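Local coordinates for benzoylformate decarboxylase (Mycobacterium smegmatis, PDB 4Q9D), which belongs to the thiamine pyrophosphate-dependent enzyme family, as a three-domain alpha/beta protein that binds magnesium and forms a four-chain assembly, at residues A194-N198 against L325-D330; C498-V503 against P522-P528. All coordinates share one frame. Residue numbers count along the deposited sequence, not the author numbering.

Interaction 1: residues A194-N198 against L325-D330; sequences AERIN and LTELID
Residues 194-198 are helical throughout, with N198 N hydrogen-bonded to A194 O at 2.9 Å. Residues 325-328 form the last turn of a second helix, closed by I329 N to L325 O at 2.9 Å; from I329 (phi/psi -77/152) the backbone extends. The closest CA pair is A194-I329, 5.5 Å apart, and A194 CB points toward the other segment. Apolar contacts centre on A194 CB, 3.6 Å from L328 CB and 4.1 Å from both L325 CD2 and I329 CG2. One turn on, I197 (m, t) brings CG2 to 3.9 Å from I329 CG2. The polar part lies at the exit of the second helix: N198 OD1 (chi1 m) accepts a hydrogen bond from D330 N (2.9 Å, 161°), and one water donates to N198 OD1 (2.8 Å) and D330 O (2.7 Å). I197 and L325 touch strand 294-299: the end of helix 318-328 and the residues leaving it pack on helix 187-199 over the parallel sheet of a Rossmann-like alpha/beta domain.

Interaction 2: residues C498-V503 against P522-P528; sequences CRTATV and PTVLVVP
Strands 499-502 and 523-528 run parallel, their axes 4.5 Å apart at closest approach and their N-to-C directions 9° apart, in the register R499-T523, T500-V524, A501-L525 and T502-V526. At P522, the ring CG packs 3.7 Å from C498 SG, while P522 O takes a weak hydrogen bond from R499 N (3.3 Å, 133°); a water also bridges these two atoms. T523 OG1 (chi1 m) accepts a hydrogen bond from R499 NH1 at 2.9 Å, near the guanidinium plane. V524 N donates to R499 O (2.9 Å, 167°), and V524 O accepts hydrogen bonds from both A501 N (3.2 Å) and T500 OG1 (2.8 Å), the latter also hydrogen-bonded to S490. L525 (m, t) brings CD2 to 4.1 Å from A501 CB. V526 N donates to A501 O (2.9 Å, 171°) and V526 O accepts a hydrogen bond from V503 N (2.9 Å, 162°), continuing the ladder. V527 CG2 meets V503 CG2 at 3.5 Å, and P528 CD lies 3.1 Å from V503 O. The pair forms the two strands of the beta-alpha-beta unit whose connecting helix is 506-518. That helix covers the face of R499, A501, T523 and L525, helix 489-495 covers that of T500, V524 and V526, and strand 454-460 makes backbone hydrogen bonds to 523-528, leaving 499-502 outermost within the chain.

The two contacts lie on opposite sides of the chain's centre, 51 Å apart between centres and about 40 Å between nearest atoms, and share no helix, strand or sheet. They follow in series: interaction 1 closes at D330, well before interaction 2 opens at C498. Interaction 1 packs one helix against the end of another beside the central domain's parallel sheet; interaction 2 pairs two strands within the C-terminal domain's sheet, which fits the modular build of this enzyme family. Interaction 2 alone is near the metal: the V526 side chain is about 10 Å from magnesium, whose ligands D434, N461 and E463 follow strands 428-433 and 454-460 of the same sheet.

Interaction 1: residues A194-N198 against L325-D330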
ATOM      1  N   ALA B 194      17.316 -35.735   7.805  1.00 25.97           N
ATOM      2  CA  ALA B 194      17.803 -37.016   7.303  1.00 28.97           C
ATOM      3  C   ALA B 194      17.609 -38.112   8.342  1.00 29.48           C
ATOM      4  O   ALA B 194      17.242 -39.229   8.004  1.00 31.95           O
ATOM      5  CB  ALA B 194      19.276 -36.924   6.914  1.00 28.28           C
ATOM      6  N   GLU B 195      17.860 -37.790   9.604  1.00 26.68           N
ATOM      7  CA  GLU B 195      17.660 -38.759  10.665  1.00 33.73           C
ATOM      8  C   GLU B 195      16.189 -39.149  10.743  1.00 43.15           C
ATOM      9  O   GLU B 195      15.867 -40.309  10.966  1.00 30.28           O
ATOM     10  CB  GLU B 195      18.130 -38.217  12.021  1.00 32.69           C
ATOM     11  CG  GLU B 195      19.629 -38.329  12.278  1.00 55.95           C
ATOM     12  CD  GLU B 195      20.153 -39.771  12.157  1.00 78.37           C
ATOM     13  OE1 GLU B 195      19.403 -40.735  12.469  1.00 73.89           O
ATOM     14  OE2 GLU B 195      21.320 -39.939  11.731  1.00 75.07           O
ATOM     15  N   ARG B 196      15.293 -38.180  10.573  1.00 32.18           N
ATOM     16  CA  ARG B 196      13.863 -38.462  10.679  1.00 28.57           C
ATOM     17  C   ARG B 196      13.439 -39.356   9.496  1.00 25.30           C
ATOM     18  O   ARG B 196      12.580 -40.230   9.622  1.00 30.90           O
ATOM     19  CB  ARG B 196      13.061 -37.157  10.673  1.00 28.67           C
ATOM     20  CG  ARG B 196      11.537 -37.352  10.555  1.00 29.81           C
ATOM     21  CD  ARG B 196      10.988 -37.948  11.850  1.00 33.94           C
ATOM     22  NE  ARG B 196       9.580 -38.318  11.789  1.00 28.60           N
ATOM     23  CZ  ARG B 196       9.141 -39.471  11.295  1.00 39.50           C
ATOM     24  NH1 ARG B 196      10.016 -40.353  10.806  1.00 27.61           N
ATOM     25  NH2 ARG B 196       7.833 -39.742  11.294  1.00 34.43           N
ATOM     26  N   ILE B 197      14.049 -39.113   8.350  1.00 25.72           N
ATOM     27  CA  ILE B 197      13.780 -39.882   7.144  1.00 26.46           C
ATOM     28  C   ILE B 197      14.281 -41.328   7.337  1.00 37.08           C
ATOM     29  O   ILE B 197      13.603 -42.267   6.956  1.00 35.42           O
ATOM     30  CB  ILE B 197      14.431 -39.205   5.916  1.00 26.01           C
ATOM     31  CG1 ILE B 197      13.692 -37.888   5.553  1.00 24.57           C
ATOM     32  CG2 ILE B 197      14.493 -40.157   4.685  1.00 29.29           C
ATOM     33  CD1 ILE B 197      14.466 -37.080   4.500  1.00 21.73           C
ATOM     34  N   ASN B 198      15.457 -41.499   7.940  1.00 27.64           N
ATOM     35  CA  ASN B 198      16.015 -42.833   8.147  1.00 39.57           C
ATOM     36  C   ASN B 198      15.096 -43.655   9.028  1.00 34.90           C
ATOM     37  O   ASN B 198      15.007 -44.868   8.882  1.00 37.02           O
ATOM     38  CB  ASN B 198      17.358 -42.751   8.849  1.00 33.24           C
ATOM     39  CG  ASN B 198      18.459 -42.282   7.958  1.00 33.06           C
ATOM     40  OD1 ASN B 198      18.400 -42.390   6.722  1.00 34.20           O
ATOM     41  ND2 ASN B 198      19.508 -41.769   8.585  1.00 35.52           N
ATOM     42  N   LEU B 325      21.059 -34.656   0.965  1.00 26.54           N
ATOM     43  CA  LEU B 325      20.235 -35.686   1.573  1.00 28.15           C
ATOM     44  C   LEU B 325      20.626 -37.085   1.100  1.00 24.88           C
ATOM     45  O   LEU B 325      20.638 -38.013   1.884  1.00 31.59           O
ATOM     46  CB  LEU B 325      18.760 -35.431   1.258  1.00 28.61           C
ATOM     47  CG  LEU B 325      18.110 -34.366   2.147  1.00 23.59           C
ATOM     48  CD1 LEU B 325      16.707 -34.052   1.636  1.00 25.27           C
ATOM     49  CD2 LEU B 325      18.079 -34.874   3.595  1.00 19.38           C
ATOM     50  N   THR B 326      20.908 -37.220  -0.189  1.00 24.71           N
ATOM     51  CA  THR B 326      21.400 -38.476  -0.726  1.00 38.19           C
ATOM     52  C   THR B 326      22.598 -38.976   0.089  1.00 39.27           C
ATOM     53  O   THR B 326      22.609 -40.108   0.566  1.00 35.49           O
ATOM     54  CB  THR B 326      21.811 -38.313  -2.185  1.00 34.81           C
ATOM     55  OG1 THR B 326      20.662 -37.942  -2.950  1.00 31.99           O
ATOM     56  CG2 THR B 326      22.369 -39.623  -2.717  1.00 34.91           C
ATOM     57  N   GLU B 327      23.595 -38.115   0.265  1.00 31.70           N
ATOM     58  CA  GLU B 327      24.739 -38.457   1.096  1.00 34.18           C
ATOM     59  C   GLU B 327      24.375 -38.752   2.533  1.00 33.11           C
ATOM     60  O   GLU B 327      24.975 -39.632   3.119  1.00 35.52           O
ATOM     61  CB  GLU B 327      25.812 -37.374   1.028  1.00 33.33           C
ATOM     62  CG  GLU B 327      26.398 -37.279  -0.355  1.00 44.85           C
ATOM     63  CD  GLU B 327      27.223 -36.026  -0.570  1.00 66.74           C
ATOM     64  OE1 GLU B 327      27.253 -35.167   0.340  1.00 72.90           O
ATOM     65  OE2 GLU B 327      27.843 -35.896  -1.655  1.00 79.60           O
ATOM     66  N   LEU B 328      23.383 -38.061   3.099  1.00 33.78           N
ATOM     67  CA  LEU B 328      23.091 -38.225   4.530  1.00 34.15           C
ATOM     68  C   LEU B 328      22.235 -39.433   4.881  1.00 35.34           C
ATOM     69  O   LEU B 328      22.411 -40.008   5.946  1.00 35.49           O
ATOM     70  CB  LEU B 328      22.444 -36.973   5.138  1.00 32.03           C
ATOM     71  CG  LEU B 328      23.223 -35.654   5.128  1.00 41.10           C
ATOM     72  CD1 LEU B 328      22.259 -34.496   5.368  1.00 31.59           C
ATOM     73  CD2 LEU B 328      24.270 -35.662   6.207  1.00 33.63           C
ATOM     74  N   ILE B 329      21.280 -39.806   4.025  1.00 29.83           N
ATOM     75  CA  ILE B 329      20.394 -40.898   4.405  1.00 31.19           C
ATOM     76  C   ILE B 329      21.046 -42.302   4.262  1.00 34.68           C
ATOM     77  O   ILE B 329      21.934 -42.525   3.429  1.00 31.93           O
ATOM     78  CB  ILE B 329      19.016 -40.869   3.667  1.00 30.57           C
ATOM     79  CG1 ILE B 329      19.188 -41.159   2.186  1.00 23.57           C
ATOM     80  CG2 ILE B 329      18.278 -39.531   3.884  1.00 27.62           C
ATOM     81  CD1 ILE B 329      17.922 -41.725   1.551  1.00 26.45           C
ATOM     82  N   ASP B 330      20.579 -43.232   5.089  1.00 35.14           N
ATOM     83  CA  ASP B 330      20.934 -44.638   4.975  1.00 36.98           C
ATOM     84  C   ASP B 330      20.274 -45.234   3.749  1.00 37.91           C
ATOM     85  O   ASP B 330      19.179 -44.823   3.362  1.00 40.50           O
ATOM     86  CB  ASP B 330      20.412 -45.388   6.198  1.00 33.39           C
ATOM     87  CG  ASP B 330      21.091 -44.960   7.459  1.00 39.86           C
ATOM     88  OD1 ASP B 330      22.271 -44.539   7.354  1.00 40.49           O
ATOM     89  OD2 ASP B 330      20.454 -45.038   8.543  1.00 42.44           O
TER
HETATM   90  O   HOH W   1      17.064 -44.042   4.888  1.00 38.75           O

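Interaction 2: residues C498-V503 against P522-P528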
ATOM      1  N   CYS B 498      -0.040 -17.093 -38.935  1.00 24.72           N
ATOM      2  CA  CYS B 498       0.349 -18.470 -38.644  1.00 28.39           C
ATOM      3  C   CYS B 498      -0.196 -19.411 -39.709  1.00 28.03           C
ATOM      4  O   CYS B 498      -1.280 -19.160 -40.236  1.00 25.72           O
ATOM      5  CB  CYS B 498      -0.218 -18.902 -37.293  1.00 24.28           C
ATOM      6  SG  CYS B 498       0.650 -18.121 -35.916  1.00 26.70           S
ATOM      7  N   ARG B 499       0.542 -20.483 -40.003  1.00 25.51           N
ATOM      8  CA  ARG B 499      -0.022 -21.621 -40.737  1.00 27.08           C
ATOM      9  C   ARG B 499      -1.173 -22.166 -39.907  1.00 28.49           C
ATOM     10  O   ARG B 499      -1.166 -22.068 -38.673  1.00 25.50           O
ATOM     11  CB  ARG B 499       0.988 -22.750 -40.875  1.00 26.00           C
ATOM     12  CG  ARG B 499       2.190 -22.514 -41.760  1.00 32.90           C
ATOM     13  CD  ARG B 499       2.994 -23.832 -41.797  1.00 38.11           C
ATOM     14  NE  ARG B 499       2.296 -24.809 -42.650  1.00 51.81           N
ATOM     15  CZ  ARG B 499       1.700 -25.951 -42.266  1.00 54.28           C
ATOM     16  NH1 ARG B 499       1.711 -26.400 -40.992  1.00 28.10           N
ATOM     17  NH2 ARG B 499       1.098 -26.675 -43.203  1.00 50.23           N
ATOM     18  N   THR B 500      -2.143 -22.788 -40.555  1.00 27.38           N
ATOM     19  CA  THR B 500      -3.290 -23.273 -39.810  1.00 26.98           C
ATOM     20  C   THR B 500      -4.063 -24.366 -40.557  1.00 28.14           C
ATOM     21  O   THR B 500      -4.016 -24.437 -41.762  1.00 31.29           O
ATOM     22  CB  THR B 500      -4.235 -22.095 -39.447  1.00 27.60           C
ATOM     23  OG1 THR B 500      -5.202 -22.547 -38.496  1.00 31.82           O
ATOM     24  CG2 THR B 500      -4.951 -21.596 -40.670  1.00 27.12           C
ATOM     25  N   ALA B 501      -4.742 -25.233 -39.812  1.00 29.75           N
ATOM     26  CA  ALA B 501      -5.741 -26.125 -40.390  1.00 38.04           C
ATOM     27  C   ALA B 501      -6.802 -26.444 -39.346  1.00 35.62           C
ATOM     28  O   ALA B 501      -6.565 -26.368 -38.134  1.00 33.26           O
ATOM     29  CB  ALA B 501      -5.108 -27.415 -40.954  1.00 27.59           C
ATOM     30  N   THR B 502      -7.998 -26.756 -39.827  1.00 42.75           N
ATOM     31  CA  THR B 502      -9.060 -27.245 -38.967  1.00 37.48           C
ATOM     32  C   THR B 502      -9.140 -28.746 -39.253  1.00 42.42           C
ATOM     33  O   THR B 502      -9.422 -29.149 -40.376  1.00 37.00           O
ATOM     34  CB  THR B 502     -10.388 -26.539 -39.296  1.00 45.84           C
ATOM     35  OG1 THR B 502     -10.249 -25.133 -39.036  1.00 40.29           O
ATOM     36  CG2 THR B 502     -11.570 -27.136 -38.482  1.00 37.80           C
ATOM     37  N   VAL B 503      -8.855 -29.575 -38.255  1.00 36.71           N
ATOM     38  CA  VAL B 503      -8.754 -30.999 -38.505  1.00 36.10           C
ATOM     39  C   VAL B 503     -10.137 -31.678 -38.454  1.00 34.30           C
ATOM     40  O   VAL B 503     -11.009 -31.296 -37.652  1.00 33.13           O
ATOM     41  CB  VAL B 503      -7.715 -31.664 -37.578  1.00 39.54           C
ATOM     42  CG1 VAL B 503      -6.421 -30.830 -37.554  1.00 31.92           C
ATOM     43  CG2 VAL B 503      -8.248 -31.817 -36.207  1.00 39.18           C
ATOM     44  N   PRO B 522       5.257 -21.278 -36.913  1.00 30.82           N
ATOM     45  CA  PRO B 522       4.250 -21.890 -36.047  1.00 24.92           C
ATOM     46  C   PRO B 522       3.022 -22.304 -36.834  1.00 25.39           C
ATOM     47  O   PRO B 522       2.696 -21.723 -37.871  1.00 25.69           O
ATOM     48  CB  PRO B 522       3.866 -20.730 -35.110  1.00 20.50           C
ATOM     49  CG  PRO B 522       4.049 -19.516 -35.977  1.00 25.03           C
ATOM     50  CD  PRO B 522       5.292 -19.809 -36.794  1.00 22.82           C
ATOM     51  N   THR B 523       2.307 -23.282 -36.303  1.00 22.80           N
ATOM     52  CA  THR B 523       1.028 -23.690 -36.870  1.00 24.99           C
ATOM     53  C   THR B 523       0.007 -23.738 -35.746  1.00 26.19           C
ATOM     54  O   THR B 523       0.320 -24.160 -34.627  1.00 25.20           O
ATOM     55  CB  THR B 523       1.125 -25.122 -37.478  1.00 25.73           C
ATOM     56  OG1 THR B 523       2.162 -25.155 -38.458  1.00 24.44           O
ATOM     57  CG2 THR B 523      -0.200 -25.553 -38.101  1.00 24.13           C
ATOM     58  N   VAL B 524      -1.203 -23.297 -36.056  1.00 24.32           N
ATOM     59  CA  VAL B 524      -2.349 -23.432 -35.182  1.00 19.00           C
ATOM     60  C   VAL B 524      -3.288 -24.516 -35.753  1.00 25.01           C
ATOM     61  O   VAL B 524      -3.878 -24.354 -36.821  1.00 26.42           O
ATOM     62  CB  VAL B 524      -3.092 -22.093 -35.033  1.00 24.01           C
ATOM     63  CG1 VAL B 524      -4.347 -22.255 -34.151  1.00 17.00           C
ATOM     64  CG2 VAL B 524      -2.126 -20.991 -34.465  1.00 22.00           C
ATOM     65  N   LEU B 525      -3.398 -25.634 -35.048  1.00 25.09           N
ATOM     66  CA  LEU B 525      -4.278 -26.717 -35.479  1.00 28.26           C
ATOM     67  C   LEU B 525      -5.513 -26.671 -34.594  1.00 22.99           C
ATOM     68  O   LEU B 525      -5.426 -26.805 -33.373  1.00 23.53           O
ATOM     69  CB  LEU B 525      -3.575 -28.080 -35.377  1.00 25.77           C
ATOM     70  CG  LEU B 525      -2.332 -28.246 -36.261  1.00 27.19           C
ATOM     71  CD1 LEU B 525      -1.671 -29.615 -36.027  1.00 25.34           C
ATOM     72  CD2 LEU B 525      -2.632 -28.026 -37.736  1.00 24.73           C
ATOM     73  N   VAL B 526      -6.657 -26.442 -35.210  1.00 24.87           N
ATOM     74  CA  VAL B 526      -7.896 -26.362 -34.481  1.00 22.13           C
ATOM     75  C   VAL B 526      -8.597 -27.728 -34.565  1.00 31.89           C
ATOM     76  O   VAL B 526      -8.917 -28.196 -35.654  1.00 32.80           O
ATOM     77  CB  VAL B 526      -8.773 -25.210 -35.030  1.00 25.24           C
ATOM     78  CG1 VAL B 526     -10.004 -25.041 -34.159  1.00 24.89           C
ATOM     79  CG2 VAL B 526      -7.949 -23.881 -35.061  1.00 19.33           C
ATOM     80  N   VAL B 527      -8.804 -28.365 -33.410  1.00 29.79           N
ATOM     81  CA  VAL B 527      -9.342 -29.709 -33.348  1.00 24.63           C
ATOM     82  C   VAL B 527     -10.718 -29.709 -32.675  1.00 28.74           C
ATOM     83  O   VAL B 527     -10.839 -29.490 -31.470  1.00 27.83           O
ATOM     84  CB  VAL B 527      -8.402 -30.650 -32.587  1.00 29.86           C
ATOM     85  CG1 VAL B 527      -8.960 -32.085 -32.604  1.00 33.30           C
ATOM     86  CG2 VAL B 527      -6.974 -30.616 -33.183  1.00 28.28           C
ATOM     87  N   PRO B 528     -11.780 -29.956 -33.453  1.00 24.37           N
ATOM     88  CA  PRO B 528     -13.096 -29.957 -32.798  1.00 23.80           C
ATOM     89  C   PRO B 528     -13.213 -31.137 -31.844  1.00 31.40           C
ATOM     90  O   PRO B 528     -12.938 -32.270 -32.227  1.00 27.56           O
ATOM     91  CB  PRO B 528     -14.085 -30.084 -33.972  1.00 25.35           C
ATOM     92  CG  PRO B 528     -13.283 -29.693 -35.208  1.00 28.85           C
ATOM     93  CD  PRO B 528     -11.858 -30.091 -34.918  1.00 29.30           C
TER
HETATM   94  O   HOH W   2       3.760 -20.277 -39.971  1.00 39.45           O